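PDB 2HHG: hypothetical protein RPA3614 from Rhodopseudomonas palustris, which is of unknown function but carries a rhodanese-like domain and may therefore act as a thiosulfate-cyanide sulfurtransferase. Local coordinates for residues G59-T64 with K80-E85; C63-L68 with G96-L101. All blocks are in the same frame, centred on the assembly; numbering follows the deposited sequence.

How the contacts relate
Both contacts start from the same part of the chain, sharing Cys63 and Thr64, and their centres lie about 13 Å apart. Contact 1 is partly buried, apolar and aromatic, with no hydrogen bond across it: side chains pack where the outermost strand 61-62 meets the 3-10 turn that leads toward strand 88-92. Contact 2 lies at the surface, where the loop running into helix 68-72 reaches the start of helix 97-109; there Arg65 packs on Arg98 and Leu101, while a phosphate is hydrogen-bonded by Leu97 and Arg98 on the helix side. The two meet directly where Phe83 CZ of contact 1 packs on Leu68 CD1 of contact 2 at 4.0 Å.

Contact 1. Residues G59-T64 with K80-E85; sequences GSFSCT and KPIFQE
Phe61 lays one face of its ring against Ile82 at the edge of the parallel sheet of this rhodanese-like fold, where the short strand 61-62 faces the 3-10 turn of residues 81-84. Ile82 CG2 stands 3.9 Å from the centroid of the Phe61 ring and 19° off its normal, a CH-pi contact, while CD1 of the same isoleucine covers the CG end, 3.9 Å from Phe61 CD1. With CG anti to the backbone N (chi1 -180°), Phe61 sends its ring across to the turn. Its far edge then meets Phe83 in an offset edge-to-face pair: the two ring planes stand at 83°, the Phe61 edge directed toward the Phe83 face, with centroids 5.9 Å apart. An alanine in place of Phe61 would remove the ring that Ile82 CG2 lies on and is likely to open a gap between strand and turn, depriving Phe83 of its edge-to-face partner. Trp71 of helix 68-72 touches Phe61, Cys63 and Phe83, while Val41 and Val43 of strand 40-44 meet Ile82 and Phe83 respectively. The turn keeps its shape through its own backbone, Phe83 N bonding to Lys80 O at 3.1 Å. Buried Cys63 adds a sulfur-aromatic contact, its SG lying obliquely to the Phe83 ring, and its CB approaches that ring at the edge, 4.2 Å from Phe83 CZ.

Contact 2. Residues C63-L68 with G96-L101; sequences CTRGML and GLRSAL. With PO4 (phosphate ion), chain B.
Arg65 and Arg98 are the closest backbone pair, their CA atoms 7.5 Å apart, where the loop before helix 68-72 faces the first turn of helix 97-109. A chi1 of 176° swings the Arg65 chain, extended from CG to NE, away from its own backbone N and across to the helix. Its CD comes within 3.6 Å of the carbonyl Arg98 O, and Leu101 CD1 lies over one face of the guanidinium, 3.7 Å from Arg65 NH2. No hydrogen bond joins the two segments. Arg98 uses its polar end elsewhere: the bend at chi3 (-70°) turns the edge of its guanidinium to the phosphate, whose P lies in the plane of the group. NE donates to phosphate O2 at 2.9 Å, and NH2 donates almost straight to O4, also at 2.9 Å, with an angle of 176° at the hydrogen. Glu50 forms a salt bridge with Arg98 NH1, which would fix the rotation of the group. The backbone completes the grip, Leu97 N giving a bond to O1 and Arg98 N a second one to O2, so O2 takes two donors from the same arginine. The anion, probably from the crystallisation liquor, thus sits at the amino end of helix 97-109. Cys93, just after strand 88-92, precedes Arg98 by five residues, a spacing consistent with the CX4R-type active-site loop of rhodanese-like domains.

Contact 1. Residues G59-T64 with K80-E85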
loop_
_atom_site.group_PDB
_atom_site.type_symbol
_atom_site.label_atom_id
_atom_site.label_comp_id
_atom_site.label_asym_id
_atom_site.label_seq_id
_atom_site.Cartn_x
_atom_site.Cartn_y
_atom_site.Cartn_z
ATOM N N GLY A 59 -11.969 -7.583 1.874
ATOM C CA GLY A 59 -11.997 -7.414 0.434
ATOM C C GLY A 59 -10.688 -6.915 -0.156
ATOM O O GLY A 59 -10.601 -6.710 -1.364
ATOM N N SER A 60 -9.668 -6.716 0.681
ATOM C CA SER A 60 -8.367 -6.269 0.178
ATOM C C SER A 60 -7.670 -7.365 -0.624
ATOM O O SER A 60 -7.920 -8.554 -0.425
ATOM C CB SER A 60 -7.475 -5.787 1.321
ATOM O OG SER A 60 -7.209 -6.833 2.227
ATOM N N PHE A 61 -6.800 -6.936 -1.531
ATOM C CA PHE A 61 -6.013 -7.830 -2.358
ATOM C C PHE A 61 -4.592 -7.890 -1.802
ATOM O O PHE A 61 -3.949 -6.854 -1.615
ATOM C CB PHE A 61 -6.017 -7.325 -3.805
ATOM C CG PHE A 61 -5.226 -8.187 -4.750
ATOM C CD1 PHE A 61 -5.745 -9.396 -5.201
ATOM C CD2 PHE A 61 -3.962 -7.796 -5.186
ATOM C CE1 PHE A 61 -5.012 -10.206 -6.067
ATOM C CE2 PHE A 61 -3.224 -8.606 -6.061
ATOM C CZ PHE A 61 -3.751 -9.809 -6.494
ATOM N N SER A 62 -4.104 -9.096 -1.528
ATOM C CA SER A 62 -2.769 -9.265 -0.957
ATOM C C SER A 62 -1.707 -9.355 -2.035
ATOM O O SER A 62 -1.726 -10.261 -2.864
ATOM C CB SER A 62 -2.704 -10.513 -0.066
ATOM O OG SER A 62 -1.362 -10.850 0.278
ATOM N N CYS A 63 -0.777 -8.412 -2.001
ATOM C CA CYS A 63 0.424 -8.487 -2.816
ATOM C C CYS A 63 1.551 -7.949 -1.966
ATOM O O CYS A 63 1.590 -6.759 -1.660
ATOM C CB CYS A 63 0.312 -7.665 -4.106
ATOM S SG CYS A 63 1.830 -7.724 -5.105
ATOM N N THR A 64 2.455 -8.827 -1.550
ATOM C CA THR A 64 3.550 -8.373 -0.693
ATOM C C THR A 64 4.377 -7.310 -1.418
ATOM O O THR A 64 4.508 -7.326 -2.648
ATOM C CB THR A 64 4.449 -9.522 -0.204
ATOM O OG1 THR A 64 5.107 -10.131 -1.322
ATOM C CG2 THR A 64 3.644 -10.570 0.563
ATOM N N LYS A 80 -0.468 -9.738 -12.703
ATOM C CA LYS A 80 -1.808 -10.004 -12.202
ATOM C C LYS A 80 -2.746 -8.991 -12.837
ATOM O O LYS A 80 -2.505 -7.782 -12.749
ATOM C CB LYS A 80 -1.852 -9.900 -10.681
ATOM C CG LYS A 80 -0.904 -10.848 -9.974
ATOM C CD LYS A 80 -1.295 -12.303 -10.162
ATOM C CE LYS A 80 -0.342 -13.205 -9.386
ATOM N NZ LYS A 80 0.918 -13.485 -10.111
ATOM N N PRO A 81 -3.813 -9.475 -13.503
ATOM C CA PRO A 81 -4.710 -8.589 -14.243
ATOM C C PRO A 81 -5.414 -7.530 -13.412
ATOM O O PRO A 81 -5.835 -6.516 -13.972
ATOM C CB PRO A 81 -5.740 -9.544 -14.853
ATOM C CG PRO A 81 -5.123 -10.869 -14.815
ATOM C CD PRO A 81 -4.195 -10.890 -13.655
ATOM N N ILE A 82 -5.552 -7.751 -12.105
ATOM C CA ILE A 82 -6.167 -6.751 -11.230
ATOM C C ILE A 82 -5.453 -5.393 -11.321
ATOM O O ILE A 82 -6.093 -4.348 -11.234
ATOM C CB ILE A 82 -6.278 -7.246 -9.757
ATOM C CG1 ILE A 82 -7.208 -6.338 -8.942
ATOM C CG2 ILE A 82 -4.898 -7.378 -9.091
ATOM C CD1 ILE A 82 -7.612 -6.931 -7.603
ATOM N N PHE A 83 -4.138 -5.415 -11.537
ATOM C CA PHE A 83 -3.359 -4.181 -11.624
ATOM C C PHE A 83 -3.504 -3.455 -12.958
ATOM O O PHE A 83 -2.940 -2.381 -13.138
ATOM C CB PHE A 83 -1.886 -4.446 -11.313
ATOM C CG PHE A 83 -1.615 -4.662 -9.857
ATOM C CD1 PHE A 83 -1.875 -3.650 -8.930
ATOM C CD2 PHE A 83 -1.100 -5.874 -9.403
ATOM C CE1 PHE A 83 -1.624 -3.844 -7.578
ATOM C CE2 PHE A 83 -0.842 -6.070 -8.049
ATOM C CZ PHE A 83 -1.112 -5.058 -7.140
ATOM N N GLN A 84 -4.246 -4.044 -13.890
ATOM C CA GLN A 84 -4.523 -3.390 -15.165
ATOM C C GLN A 84 -5.867 -2.663 -15.154
ATOM O O GLN A 84 -6.202 -1.952 -16.105
ATOM C CB GLN A 84 -4.456 -4.408 -16.305
ATOM C CG GLN A 84 -3.030 -4.676 -16.776
ATOM C CD GLN A 84 -2.499 -3.565 -17.654
ATOM O OE1 GLN A 84 -1.664 -2.761 -17.234
ATOM N NE2 GLN A 84 -2.986 -3.508 -18.886
ATOM N N GLU A 85 -6.625 -2.822 -14.073
ATOM C CA GLU A 85 -7.966 -2.251 -13.978
ATOM C C GLU A 85 -7.949 -0.735 -13.857
ATOM O O GLU A 85 -7.033 -0.151 -13.276
ATOM C CB GLU A 85 -8.738 -2.877 -12.817
ATOM C CG GLU A 85 -9.040 -4.348 -13.058
ATOM C CD GLU A 85 -9.833 -5.003 -11.950
ATOM O OE1 GLU A 85 -10.276 -4.304 -11.016
ATOM O OE2 GLU A 85 -10.003 -6.237 -12.017
#

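Contact 2. Residues C63-L68 with G96-L101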
loop_
_atom_site.group_PDB
_atom_site.type_symbol
_atom_site.label_atom_id
_atom_site.label_comp_id
_atom_site.label_asym_id
_atom_site.label_seq_id
_atom_site.Cartn_x
_atom_site.Cartn_y
_atom_site.Cartn_z
ATOM N N CYS A 63 -0.777 -8.412 -2.001
ATOM C CA CYS A 63 0.424 -8.487 -2.816
ATOM C C CYS A 63 1.551 -7.949 -1.966
ATOM O O CYS A 63 1.590 -6.759 -1.660
ATOM C CB CYS A 63 0.312 -7.665 -4.106
ATOM S SG CYS A 63 1.830 -7.724 -5.105
ATOM N N THR A 64 2.455 -8.827 -1.550
ATOM C CA THR A 64 3.550 -8.373 -0.693
ATOM C C THR A 64 4.377 -7.310 -1.418
ATOM O O THR A 64 4.508 -7.326 -2.648
ATOM C CB THR A 64 4.449 -9.522 -0.204
ATOM O OG1 THR A 64 5.107 -10.131 -1.322
ATOM C CG2 THR A 64 3.644 -10.570 0.563
ATOM N N ARG A 65 4.917 -6.367 -0.658
ATOM C CA ARG A 65 5.613 -5.249 -1.266
ATOM C C ARG A 65 6.735 -5.723 -2.189
ATOM O O ARG A 65 6.935 -5.162 -3.268
ATOM C CB ARG A 65 6.142 -4.280 -0.211
ATOM C CG ARG A 65 6.961 -3.154 -0.815
ATOM C CD ARG A 65 7.312 -2.026 0.162
ATOM N NE ARG A 65 8.263 -1.146 -0.522
ATOM C CZ ARG A 65 9.563 -1.050 -0.254
ATOM N NH1 ARG A 65 10.100 -1.674 0.786
ATOM N NH2 ARG A 65 10.330 -0.280 -1.013
ATOM N N GLY A 66 7.435 -6.778 -1.782
ATOM C CA GLY A 66 8.573 -7.274 -2.540
ATOM C C GLY A 66 8.235 -7.897 -3.881
ATOM O O GLY A 66 9.134 -8.107 -4.698
HETATM N N MSE A 67 6.953 -8.182 -4.110
HETATM C CA MSE A 67 6.474 -8.744 -5.378
HETATM C C MSE A 67 5.782 -7.725 -6.273
HETATM O O MSE A 67 5.413 -8.045 -7.411
HETATM C CB MSE A 67 5.479 -9.862 -5.094
HETATM C CG MSE A 67 6.131 -11.076 -4.514
HETATM SE SE MSE A 67 4.920 -12.537 -4.360
HETATM C CE MSE A 67 6.074 -13.691 -3.299
ATOM N N LEU A 68 5.602 -6.508 -5.768
ATOM C CA LEU A 68 4.706 -5.538 -6.393
ATOM C C LEU A 68 4.981 -5.302 -7.874
ATOM O O LEU A 68 4.071 -5.394 -8.705
ATOM C CB LEU A 68 4.768 -4.216 -5.633
ATOM C CG LEU A 68 3.721 -3.159 -5.968
ATOM C CD1 LEU A 68 2.319 -3.661 -5.615
ATOM C CD2 LEU A 68 4.041 -1.858 -5.247
ATOM N N GLY A 96 2.058 2.505 7.707
ATOM C CA GLY A 96 2.006 3.567 6.705
ATOM C C GLY A 96 3.292 3.828 5.937
ATOM O O GLY A 96 3.280 4.541 4.932
ATOM N N LEU A 97 4.405 3.242 6.374
ATOM C CA LEU A 97 5.703 3.571 5.781
ATOM C C LEU A 97 6.001 2.777 4.512
ATOM O O LEU A 97 6.220 3.372 3.459
ATOM C CB LEU A 97 6.837 3.461 6.808
ATOM C CG LEU A 97 6.651 4.268 8.103
ATOM C CD1 LEU A 97 7.902 4.207 8.964
ATOM C CD2 LEU A 97 6.259 5.724 7.844
ATOM N N ARG A 98 5.992 1.446 4.599
ATOM C CA ARG A 98 6.179 0.601 3.416
ATOM C C ARG A 98 5.189 0.979 2.327
ATOM O O ARG A 98 5.521 0.975 1.143
ATOM C CB ARG A 98 6.005 -0.885 3.749
ATOM C CG ARG A 98 7.217 -1.561 4.353
ATOM C CD ARG A 98 6.858 -2.954 4.853
ATOM N NE ARG A 98 5.992 -2.879 6.027
ATOM C CZ ARG A 98 5.289 -3.884 6.542
ATOM N NH1 ARG A 98 5.283 -5.082 5.971
ATOM N NH2 ARG A 98 4.558 -3.672 7.630
ATOM N N SER A 99 3.958 1.285 2.729
ATOM C CA SER A 99 2.924 1.587 1.743
ATOM C C SER A 99 3.145 2.911 1.023
ATOM O O SER A 99 2.729 3.060 -0.125
ATOM C CB SER A 99 1.526 1.513 2.350
ATOM O OG SER A 99 1.408 2.364 3.466
ATOM N N ALA A 100 3.797 3.871 1.680
ATOM C CA ALA A 100 4.191 5.100 0.988
ATOM C C ALA A 100 5.205 4.763 -0.103
ATOM O O ALA A 100 5.096 5.231 -1.240
ATOM C CB ALA A 100 4.761 6.120 1.956
ATOM N N LEU A 101 6.193 3.938 0.237
ATOM C CA LEU A 101 7.188 3.530 -0.754
ATOM C C LEU A 101 6.548 2.732 -1.879
ATOM O O LEU A 101 6.867 2.937 -3.042
ATOM C CB LEU A 101 8.327 2.732 -0.114
ATOM C CG LEU A 101 9.116 3.417 1.002
ATOM C CD1 LEU A 101 10.313 2.559 1.351
ATOM C CD2 LEU A 101 9.555 4.833 0.620
HETATM P P PO4 B . 5.532 0.070 8.375
HETATM O O1 PO4 B . 4.919 1.424 8.505
HETATM O O2 PO4 B . 6.062 -0.141 6.993
HETATM O O3 PO4 B . 6.678 -0.002 9.374
HETATM O O4 PO4 B . 4.532 -1.000 8.714
#